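PDB 6N9J: clostripain-related protein from Bacteroides thetaiotaomicron, which is a secreted cysteine protease of the C11 (clostripain) family, probably cutting peptide bonds through a catalytic cysteine that peptide-based inhibitors can trap covalently. Local coordinates for residues A[253-258]-A[364-369]; A[309-314]-A[342-347]. All coordinates share one frame; numbering follows the deposited sequence.

Contact 1 of 2, residues A[253-258]-A[364-369]; sequences AATRDV and VEWYSA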
ATOM      1  N   ALA A 253       5.575  22.235   0.633  1.00 22.89           N
ATOM      2  CA  ALA A 253       6.115  23.590   0.714  1.00 23.50           C
ATOM      3  C   ALA A 253       7.587  23.630   0.283  1.00 24.89           C
ATOM      4  O   ALA A 253       8.018  24.572  -0.369  1.00 26.38           O
ATOM      5  CB  ALA A 253       5.958  24.146   2.126  1.00 23.55           C
ATOM      6  N   ALA A 254       8.357  22.605   0.640  1.00 25.60           N
ATOM      7  CA  ALA A 254       9.757  22.548   0.221  1.00 23.94           C
ATOM      8  C   ALA A 254       9.841  22.322  -1.285  1.00 26.06           C
ATOM      9  O   ALA A 254      10.757  22.809  -1.933  1.00 26.90           O
ATOM     10  CB  ALA A 254      10.506  21.455   0.968  1.00 20.97           C
ATOM     11  N   THR A 255       8.875  21.591  -1.837  1.00 23.61           N
ATOM     12  CA  THR A 255       8.824  21.338  -3.277  1.00 23.47           C
ATOM     13  C   THR A 255       8.589  22.619  -4.069  1.00 26.74           C
ATOM     14  O   THR A 255       9.237  22.859  -5.082  1.00 24.46           O
ATOM     15  CB  THR A 255       7.722  20.317  -3.628  1.00 23.70           C
ATOM     16  OG1 THR A 255       8.030  19.058  -3.022  1.00 22.89           O
ATOM     17  CG2 THR A 255       7.601  20.136  -5.148  1.00 21.48           C
ATOM     18  N   ARG A 256       7.657  23.437  -3.596  1.00 32.34           N
ATOM     19  CA  ARG A 256       7.307  24.674  -4.270  1.00 38.35           C
ATOM     20  C   ARG A 256       8.530  25.568  -4.391  1.00 44.11           C
ATOM     21  O   ARG A 256       8.786  26.136  -5.446  1.00 45.18           O
ATOM     22  CB  ARG A 256       6.185  25.393  -3.525  1.00 42.71           C
ATOM     23  CG  ARG A 256       4.909  24.564  -3.429  1.00 47.31           C
ATOM     24  CD  ARG A 256       3.773  25.291  -2.715  1.00 52.59           C
ATOM     25  NE  ARG A 256       4.249  26.430  -1.940  1.00 56.96           N
ATOM     26  CZ  ARG A 256       3.846  26.716  -0.707  1.00 59.15           C
ATOM     27  NH1 ARG A 256       2.953  25.940  -0.103  1.00 57.96           N
ATOM     28  NH2 ARG A 256       4.340  27.777  -0.079  1.00 61.34           N
ATOM     29  N   ASP A 257       9.303  25.653  -3.315  1.00 46.84           N
ATOM     30  CA  ASP A 257      10.500  26.482  -3.294  1.00 49.86           C
ATOM     31  C   ASP A 257      11.537  26.017  -4.308  1.00 43.57           C
ATOM     32  O   ASP A 257      12.230  26.840  -4.916  1.00 44.59           O
ATOM     33  CB  ASP A 257      11.108  26.492  -1.893  1.00 57.03           C
ATOM     34  CG  ASP A 257      10.200  27.142  -0.873  1.00 63.17           C
ATOM     35  OD1 ASP A 257       9.122  27.645  -1.264  1.00 64.81           O
ATOM     36  OD2 ASP A 257      10.565  27.140   0.321  1.00 66.35           O
ATOM     37  N   VAL A 258      11.648  24.705  -4.486  1.00 34.12           N
ATOM     38  CA  VAL A 258      12.592  24.159  -5.450  1.00 29.43           C
ATOM     39  C   VAL A 258      12.163  24.551  -6.865  1.00 29.74           C
ATOM     40  O   VAL A 258      12.979  25.010  -7.664  1.00 29.02           O
ATOM     41  CB  VAL A 258      12.714  22.625  -5.322  1.00 26.98           C
ATOM     42  CG1 VAL A 258      13.344  22.019  -6.558  1.00 24.12           C
ATOM     43  CG2 VAL A 258      13.534  22.271  -4.095  1.00 27.27           C
ATOM     44  N   VAL A 364      -5.902  15.388  -8.566  1.00 26.84           N
ATOM     45  CA  VAL A 364      -4.795  15.026  -7.693  1.00 25.22           C
ATOM     46  C   VAL A 364      -4.316  16.263  -6.944  1.00 25.11           C
ATOM     47  O   VAL A 364      -3.698  17.148  -7.534  1.00 26.16           O
ATOM     48  CB  VAL A 364      -3.639  14.402  -8.484  1.00 24.69           C
ATOM     49  CG1 VAL A 364      -2.420  14.214  -7.590  1.00 25.40           C
ATOM     50  CG2 VAL A 364      -4.090  13.081  -9.074  1.00 20.75           C
ATOM     51  N   GLU A 365      -4.611  16.318  -5.644  1.00 25.01           N
ATOM     52  CA  GLU A 365      -4.347  17.499  -4.824  1.00 23.15           C
ATOM     53  C   GLU A 365      -2.875  17.874  -4.817  1.00 21.43           C
ATOM     54  O   GLU A 365      -2.527  19.050  -4.668  1.00 22.07           O
ATOM     55  CB  GLU A 365      -4.826  17.274  -3.383  1.00 23.30           C
ATOM     56  N   TRP A 366      -2.016  16.874  -4.996  1.00 20.03           N
ATOM     57  CA  TRP A 366      -0.571  17.077  -4.945  1.00 20.40           C
ATOM     58  C   TRP A 366      -0.097  18.063  -6.016  1.00 24.84           C
ATOM     59  O   TRP A 366       0.850  18.820  -5.804  1.00 24.97           O
ATOM     60  CB  TRP A 366       0.156  15.737  -5.092  1.00 19.52           C
ATOM     61  CG  TRP A 366       1.650  15.876  -5.139  1.00 22.40           C
ATOM     62  CD1 TRP A 366       2.453  15.714  -6.231  1.00 21.19           C
ATOM     63  CD2 TRP A 366       2.524  16.215  -4.047  1.00 22.91           C
ATOM     64  NE1 TRP A 366       3.768  15.925  -5.889  1.00 22.18           N
ATOM     65  CE2 TRP A 366       3.839  16.234  -4.555  1.00 23.40           C
ATOM     66  CE3 TRP A 366       2.321  16.496  -2.692  1.00 23.23           C
ATOM     67  CZ2 TRP A 366       4.950  16.529  -3.755  1.00 23.99           C
ATOM     68  CZ3 TRP A 366       3.425  16.786  -1.894  1.00 24.63           C
ATOM     69  CH2 TRP A 366       4.721  16.799  -2.428  1.00 25.11           C
ATOM     70  N   TYR A 367      -0.773  18.043  -7.161  1.00 25.37           N
ATOM     71  CA  TYR A 367      -0.485  18.931  -8.284  1.00 26.73           C
ATOM     72  C   TYR A 367      -0.546  20.413  -7.909  1.00 26.56           C
ATOM     73  O   TYR A 367       0.365  21.183  -8.213  1.00 27.84           O
ATOM     74  CB  TYR A 367      -1.470  18.626  -9.411  1.00 28.22           C
ATOM     75  CG  TYR A 367      -1.377  19.508 -10.626  1.00 30.89           C
ATOM     76  CD1 TYR A 367      -0.334  19.371 -11.533  1.00 32.60           C
ATOM     77  CD2 TYR A 367      -2.366  20.444 -10.897  1.00 31.90           C
ATOM     78  CE1 TYR A 367      -0.260  20.169 -12.664  1.00 34.23           C
ATOM     79  CE2 TYR A 367      -2.304  21.240 -12.025  1.00 33.62           C
ATOM     80  CZ  TYR A 367      -1.249  21.097 -12.902  1.00 34.66           C
ATOM     81  OH  TYR A 367      -1.186  21.885 -14.020  1.00 37.12           O
ATOM     82  N   SER A 368      -1.625  20.811  -7.253  1.00 26.58           N
ATOM     83  CA  SER A 368      -1.763  22.182  -6.789  1.00 31.01           C
ATOM     84  C   SER A 368      -1.039  22.433  -5.455  1.00 32.28           C
ATOM     85  O   SER A 368      -0.584  23.546  -5.192  1.00 34.00           O
ATOM     86  CB  SER A 368      -3.243  22.538  -6.662  1.00 34.56           C
ATOM     87  OG  SER A 368      -3.919  21.585  -5.860  1.00 38.38           O
ATOM     88  N   ALA A 369      -0.915  21.405  -4.617  1.00 31.76           N
ATOM     89  CA  ALA A 369      -0.293  21.569  -3.302  1.00 29.93           C
ATOM     90  C   ALA A 369       1.212  21.836  -3.395  1.00 28.37           C
ATOM     91  O   ALA A 369       1.757  22.658  -2.652  1.00 27.85           O
ATOM     92  CB  ALA A 369      -0.554  20.339  -2.434  1.00 29.15           C
TER

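Contact 2 of 2, residues A[309-314]-A[342-347]; sequences EMYKNA and EGVSTY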
ATOM      1  N   GLU A 309      16.125  17.585   3.519  1.00 25.23           N
ATOM      2  CA  GLU A 309      15.794  17.496   4.942  1.00 26.88           C
ATOM      3  C   GLU A 309      14.317  17.189   5.142  1.00 22.07           C
ATOM      4  O   GLU A 309      13.972  16.317   5.924  1.00 22.25           O
ATOM      5  CB  GLU A 309      16.149  18.789   5.678  1.00 30.87           C
ATOM      6  CG  GLU A 309      17.584  19.270   5.494  1.00 37.72           C
ATOM      7  CD  GLU A 309      18.595  18.448   6.272  1.00 42.28           C
ATOM      8  OE1 GLU A 309      18.228  17.357   6.768  1.00 39.09           O
ATOM      9  OE2 GLU A 309      19.758  18.905   6.396  1.00 46.63           O
ATOM     10  N   MET A 310      13.455  17.917   4.437  1.00 21.46           N
ATOM     11  CA  MET A 310      12.019  17.712   4.538  1.00 20.54           C
ATOM     12  C   MET A 310      11.653  16.342   4.005  1.00 20.73           C
ATOM     13  O   MET A 310      10.722  15.707   4.488  1.00 17.86           O
ATOM     14  CB  MET A 310      11.257  18.794   3.771  1.00 19.00           C
ATOM     15  CG  MET A 310      11.450  20.195   4.316  1.00 20.42           C
ATOM     16  SD  MET A 310      10.970  20.443   6.044  1.00 18.26           S
ATOM     17  CE  MET A 310      12.564  20.358   6.828  1.00 20.39           C
ATOM     18  N   TYR A 311      12.390  15.900   2.992  1.00 23.78           N
ATOM     19  CA  TYR A 311      12.201  14.558   2.449  1.00 22.94           C
ATOM     20  C   TYR A 311      12.554  13.499   3.486  1.00 20.79           C
ATOM     21  O   TYR A 311      11.849  12.510   3.638  1.00 18.35           O
ATOM     22  CB  TYR A 311      13.055  14.365   1.202  1.00 22.70           C
ATOM     23  CG  TYR A 311      12.752  13.110   0.428  1.00 23.90           C
ATOM     24  CD1 TYR A 311      13.300  11.892   0.800  1.00 23.75           C
ATOM     25  CD2 TYR A 311      11.921  13.143  -0.683  1.00 25.05           C
ATOM     26  CE1 TYR A 311      13.033  10.744   0.088  1.00 24.36           C
ATOM     27  CE2 TYR A 311      11.645  12.000  -1.399  1.00 25.66           C
ATOM     28  CZ  TYR A 311      12.206  10.803  -1.011  1.00 27.55           C
ATOM     29  OH  TYR A 311      11.937   9.654  -1.719  1.00 31.44           O
ATOM     30  N   LYS A 312      13.681  13.689   4.162  1.00 21.45           N
ATOM     31  CA  LYS A 312      14.115  12.755   5.194  1.00 20.59           C
ATOM     32  C   LYS A 312      13.083  12.669   6.319  1.00 21.62           C
ATOM     33  O   LYS A 312      12.829  11.590   6.854  1.00 20.31           O
ATOM     34  CB  LYS A 312      15.481  13.169   5.752  1.00 15.61           C
ATOM     35  N   ASN A 313      12.495  13.815   6.672  1.00 24.29           N
ATOM     36  CA  ASN A 313      11.477  13.872   7.725  1.00 24.48           C
ATOM     37  C   ASN A 313      10.202  13.109   7.383  1.00 23.05           C
ATOM     38  O   ASN A 313       9.514  12.611   8.280  1.00 21.84           O
ATOM     39  CB  ASN A 313      11.100  15.325   8.039  1.00 25.41           C
ATOM     40  CG  ASN A 313      12.182  16.062   8.810  1.00 25.51           C
ATOM     41  OD1 ASN A 313      13.118  15.455   9.325  1.00 26.99           O
ATOM     42  ND2 ASN A 313      12.052  17.381   8.892  1.00 23.46           N
ATOM     43  N   ALA A 314       9.874  13.036   6.093  1.00 18.98           N
ATOM     44  CA  ALA A 314       8.623  12.406   5.680  1.00 16.45           C
ATOM     45  C   ALA A 314       8.800  10.924   5.381  1.00 16.40           C
ATOM     46  O   ALA A 314       7.925  10.119   5.704  1.00 15.29           O
ATOM     47  CB  ALA A 314       8.039  13.117   4.468  1.00 15.03           C
ATOM     48  N   GLU A 342      14.648   5.619  -3.479  1.00 14.60           N
ATOM     49  CA  GLU A 342      14.529   6.445  -2.296  1.00 17.19           C
ATOM     50  C   GLU A 342      13.184   6.247  -1.615  1.00 19.57           C
ATOM     51  O   GLU A 342      12.881   6.907  -0.617  1.00 21.25           O
ATOM     52  CB  GLU A 342      14.759   7.916  -2.640  1.00 22.40           C
ATOM     53  CG  GLU A 342      16.191   8.229  -3.120  1.00 26.75           C
ATOM     54  CD  GLU A 342      17.266   7.983  -2.055  1.00 31.46           C
ATOM     55  OE1 GLU A 342      18.456   7.924  -2.432  1.00 31.98           O
ATOM     56  OE2 GLU A 342      16.937   7.858  -0.844  1.00 31.57           O
ATOM     57  N   GLY A 343      12.389   5.322  -2.144  1.00 18.69           N
ATOM     58  CA  GLY A 343      11.236   4.830  -1.419  1.00 22.36           C
ATOM     59  C   GLY A 343       9.878   5.380  -1.803  1.00 24.51           C
ATOM     60  O   GLY A 343       8.866   4.906  -1.290  1.00 23.83           O
ATOM     61  N   VAL A 344       9.840   6.382  -2.681  1.00 24.17           N
ATOM     62  CA  VAL A 344       8.569   7.010  -3.054  1.00 24.12           C
ATOM     63  C   VAL A 344       8.507   7.298  -4.558  1.00 23.99           C
ATOM     64  O   VAL A 344       9.502   7.703  -5.160  1.00 26.67           O
ATOM     65  CB  VAL A 344       8.334   8.326  -2.266  1.00 24.11           C
ATOM     66  CG1 VAL A 344       6.962   8.920  -2.595  1.00 23.74           C
ATOM     67  CG2 VAL A 344       8.433   8.073  -0.780  1.00 25.85           C
ATOM     68  N   SER A 345       7.348   7.072  -5.170  1.00 21.90           N
ATOM     69  CA  SER A 345       7.205   7.350  -6.603  1.00 23.30           C
ATOM     70  C   SER A 345       6.416   8.626  -6.846  1.00 21.61           C
ATOM     71  O   SER A 345       5.785   9.168  -5.938  1.00 22.15           O
ATOM     72  CB  SER A 345       6.524   6.191  -7.335  1.00 20.19           C
ATOM     73  OG  SER A 345       5.113   6.288  -7.217  1.00 17.94           O
ATOM     74  N   THR A 346       6.458   9.087  -8.088  1.00 19.67           N
ATOM     75  CA  THR A 346       5.748  10.275  -8.512  1.00 19.39           C
ATOM     76  C   THR A 346       5.467  10.175 -10.008  1.00 21.59           C
ATOM     77  O   THR A 346       6.134   9.423 -10.732  1.00 18.68           O
ATOM     78  CB  THR A 346       6.561  11.563  -8.227  1.00 25.16           C
ATOM     79  OG1 THR A 346       5.782  12.723  -8.552  1.00 24.00           O
ATOM     80  CG2 THR A 346       7.834  11.585  -9.060  1.00 27.78           C
ATOM     81  N   TYR A 347       4.479  10.935 -10.468  1.00 21.86           N
ATOM     82  CA  TYR A 347       4.246  11.082 -11.891  1.00 22.69           C
ATOM     83  C   TYR A 347       5.034  12.283 -12.434  1.00 24.25           C
ATOM     84  O   TYR A 347       5.047  13.363 -11.831  1.00 25.60           O
ATOM     85  CB  TYR A 347       2.759  11.246 -12.169  1.00 23.13           C
ATOM     86  CG  TYR A 347       2.428  11.324 -13.631  1.00 22.24           C
ATOM     87  CD1 TYR A 347       2.662  10.241 -14.470  1.00 21.66           C
ATOM     88  CD2 TYR A 347       1.870  12.468 -14.174  1.00 25.45           C
ATOM     89  CE1 TYR A 347       2.364  10.300 -15.813  1.00 24.46           C
ATOM     90  CE2 TYR A 347       1.564  12.540 -15.526  1.00 26.63           C
ATOM     91  CZ  TYR A 347       1.812  11.452 -16.337  1.00 27.95           C
ATOM     92  OH  TYR A 347       1.513  11.516 -17.681  1.00 33.08           O
TER

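Contact 1 of 2, residues A[253-258]-A[364-369]
Thr255 meets the indole of Trp366 through its hydroxyl: OG1 lies 4.1 Å from both CH2 and CZ2 of Trp366, approaching the benzene end of the ring system obliquely. This is van der Waals packing, since OG1 is hydrogen-bonded back to the carbonyl of Leu251, one turn earlier in the same helix. A threonine can spend its hydroxyl in this way and still offer a compact surface to an aromatic neighbour. The CG of Trp366 stands anti to the backbone N (chi1 176°), which carries the long indole across from a short helix toward helix 248-259. Two helices from distant parts of the clostripain-family chain thus pack at the periphery of the alpha/beta fold, and Tyr170 of helix 166-171 meets the same indole edge-to-face. Further out, the flexible aliphatic part of Arg256 packs on a main-chain atom, Ala369 O, with CG at 3.8 Å and CD at 3.3 Å. That oxygen lies at the guanidinium's edge, near its plane, but methylenes and not an N-H bond make the contact. The chain bends at chi3 (-17°), turning the guanidinium back over its own helix, where Ala253 CA sits 4.0 Å above one face, offset toward the rim.

Contact 2 of 2, residues A[309-314]-A[342-347]
Tyr311 reaches from helix 301-314 to the backbone of Glu342 and gives its phenol proton to the carbonyl there, with OH 3.1 Å from Glu342 O. The acceptor lies at the edge of the ring, near the ring plane, but seen from the peptide the geometry is less regular. The hydroxyl stands above the carbonyl plane, 72° out of it, away from the lone-pair directions. What brings it there is the tyrosine's length: CG is anti to the backbone N (chi1 -170°), and the ring extends from the helix straight at the loop.

The phenol oxygen also touches aliphatic carbon. Glu342 CB is 3.4 Å from Tyr311 OH, and the two side chains pass at a slant, with ring and carboxylate planes 80° apart. Bent at chi2, the glutamate leads its carboxylate away from the phenol, toward a long, weak ion pair with Lys318. A branch of Val344 lies alongside the hydroxyl, CB 3.9 Å and CG2 4.0 Å from Tyr311 OH, and supplies an apolar surface in this buried place. Between them, Gly343 has a positive phi, where a side chain would jam against the preceding carbonyl oxygen; glycine therefore suits the turn. A phenylalanine in place of Tyr311 would probably leave Glu342 O without its phenol donor and loosen the hold of the helix on this loop.

Met291 of helix 290-297 touches both Tyr311 and Glu342, while Asp289 accepts from the backbone N of Glu342. A buried tyrosine on helix 301-314 is thus bonded, side chain to main chain, to the loop entering strand 345-346, which pairs with strand 288-289 in a two-stranded antiparallel sheet beside the main sheet of the alpha/beta fold.

Overall arrangement
Contact 2 is the more deeply buried: three of its four touching residues are buried and none exposed, against two buried and one exposed in contact 1. Their centres lie about 15 Å and about 22 Å from the centre of the chain, respectively. Contact 1 joins two helices by packing, with no hydrogen bond between its segments, whereas contact 2 fixes a helix to a loop by a side-chain to main-chain hydrogen bond. The two sites share no segment, yet they adjoin, with centres about 13 Å apart. Helices 248-259 and 301-314 pack directly, Ala254 CB lying 3.7 Å from Met310 CG. Helix 166-171 borders both, Val166 touching Trp366 of contact 1 and Val344 of contact 2.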